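Local coordinates for methyl-CpG-binding domain protein 1 (Homo sapiens, PDB 6D1T), which represses transcription by binding methylated CpG sites in promoter DNA through its methyl-CpG-binding domain, the part present here, and recruiting silencing factors, at residues R53-G56 with P57-L61. Numbering follows the deposited sequence.
Sequences RYLG and PACDL
G56 and C59 close a beta turn just beyond the C-terminal end of helix 48-55, a local surface contact in the methyl-CpG-binding domain that swings the chain from the helix into the following loop. P57 and A58 occupy the two central positions. P57 has the backbone angles expected of the first, while A58 departs from the ideal; the pair is nearer type III than type I. The defining bond runs from N of C59 to O of G56, 3.1 Å long, with an N-H...O angle of 157°. The amide approaches from above the carbonyl plane, 45° out of it, rather than along a lone pair.

Glycine suits the helix end because G56 leaves helical geometry with a positive phi of 90°, where a CB would press against the carbonyl oxygen of L55. Proline suits the next place: its ring restrains phi to the range this position needs, and its nitrogen has no hydrogen with which to continue the helical bonding pattern. At the exposed A58 a short side chain suffices.

Beside the turn, apolar side chains meet. C59 is small enough to bring its CB against CB of L55, at 4.0 Å. L61 then turns back towards the helix, where it also packs on K48, L51 and T52. The branched L55 can reach it: with CG anti to its carbonyl carbon, its CD1 points into the fork of L61 and lies alongside both methyls, 4.3 Å from CD1 and 4.4 Å from CD2 of L61.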
loop_
_atom_site.group_PDB
_atom_site.type_symbol
_atom_site.label_atom_id
_atom_site.label_comp_id
_atom_site.label_asym_id
_atom_site.label_seq_id
_atom_site.Cartn_x
_atom_site.Cartn_y
_atom_site.Cartn_z
ATOM N N ARG A 53 2.987 5.022 -10.839
ATOM C CA ARG A 53 3.556 4.481 -12.104
ATOM C C ARG A 53 2.727 3.265 -12.538
ATOM O O ARG A 53 2.433 3.100 -13.717
ATOM C CB ARG A 53 5.044 4.107 -11.943
ATOM C CG ARG A 53 5.729 3.634 -13.229
ATOM C CD ARG A 53 7.224 3.350 -13.095
ATOM N NE ARG A 53 8.019 3.796 -14.237
ATOM C CZ ARG A 53 9.344 3.895 -14.227
ATOM N NH1 ARG A 53 9.982 4.497 -15.216
ATOM N NH2 ARG A 53 10.027 3.404 -13.214
ATOM N N TYR A 54 2.345 2.426 -11.586
ATOM C CA TYR A 54 1.653 1.173 -11.914
ATOM C C TYR A 54 0.273 1.409 -12.537
ATOM O O TYR A 54 -0.092 0.721 -13.467
ATOM C CB TYR A 54 1.438 0.333 -10.663
ATOM C CG TYR A 54 1.015 -1.092 -10.916
ATOM C CD1 TYR A 54 1.962 -2.080 -11.124
ATOM C CD2 TYR A 54 -0.318 -1.467 -10.884
ATOM C CE1 TYR A 54 1.599 -3.403 -11.307
ATOM C CE2 TYR A 54 -0.700 -2.786 -11.063
ATOM C CZ TYR A 54 0.262 -3.759 -11.284
ATOM O OH TYR A 54 -0.094 -5.059 -11.491
ATOM N N LEU A 55 -0.503 2.341 -12.009
ATOM C CA LEU A 55 -1.956 2.348 -12.303
ATOM C C LEU A 55 -2.281 3.103 -13.611
ATOM O O LEU A 55 -3.385 2.980 -14.142
ATOM C CB LEU A 55 -2.689 2.946 -11.102
ATOM C CG LEU A 55 -2.828 1.989 -9.926
ATOM C CD1 LEU A 55 -3.283 2.718 -8.682
ATOM C CD2 LEU A 55 -3.792 0.867 -10.267
ATOM N N GLY A 56 -1.338 3.872 -14.127
ATOM C CA GLY A 56 -1.557 4.612 -15.375
ATOM C C GLY A 56 -2.128 5.994 -15.104
ATOM O O GLY A 56 -2.559 6.293 -13.978
ATOM N N PRO A 57 -2.135 6.849 -16.124
ATOM C CA PRO A 57 -2.604 8.223 -15.948
ATOM C C PRO A 57 -4.068 8.216 -15.502
ATOM O O PRO A 57 -4.471 9.061 -14.716
ATOM C CB PRO A 57 -2.426 8.901 -17.317
ATOM C CG PRO A 57 -1.416 8.023 -18.017
ATOM C CD PRO A 57 -1.715 6.627 -17.506
ATOM N N ALA A 58 -4.823 7.231 -15.986
ATOM C CA ALA A 58 -6.186 6.966 -15.524
ATOM C C ALA A 58 -6.362 7.430 -14.071
ATOM O O ALA A 58 -7.283 8.189 -13.786
ATOM C CB ALA A 58 -6.498 5.495 -15.663
ATOM N N CYS A 59 -5.472 7.000 -13.170
ATOM C CA CYS A 59 -5.691 7.216 -11.735
ATOM C C CYS A 59 -4.948 8.466 -11.235
ATOM O O CYS A 59 -3.783 8.694 -11.534
ATOM C CB CYS A 59 -5.312 5.986 -10.913
ATOM S SG CYS A 59 -6.681 4.802 -10.753
ATOM N N ASP A 60 -5.693 9.269 -10.475
ATOM C CA ASP A 60 -5.187 10.426 -9.759
ATOM C C ASP A 60 -5.138 10.081 -8.268
ATOM O O ASP A 60 -6.167 9.988 -7.614
ATOM C CB ASP A 60 -6.066 11.662 -10.003
ATOM C CG ASP A 60 -5.620 12.897 -9.232
ATOM O OD1 ASP A 60 -4.483 12.882 -8.698
ATOM O OD2 ASP A 60 -6.404 13.864 -9.178
ATOM N N LEU A 61 -3.940 9.913 -7.743
ATOM C CA LEU A 61 -3.777 9.536 -6.345
ATOM C C LEU A 61 -3.474 10.770 -5.475
ATOM O O LEU A 61 -2.995 10.627 -4.368
ATOM C CB LEU A 61 -2.644 8.513 -6.255
ATOM C CG LEU A 61 -2.863 7.190 -6.996
ATOM C CD1 LEU A 61 -1.675 6.265 -6.774
ATOM C CD2 LEU A 61 -4.161 6.497 -6.570
#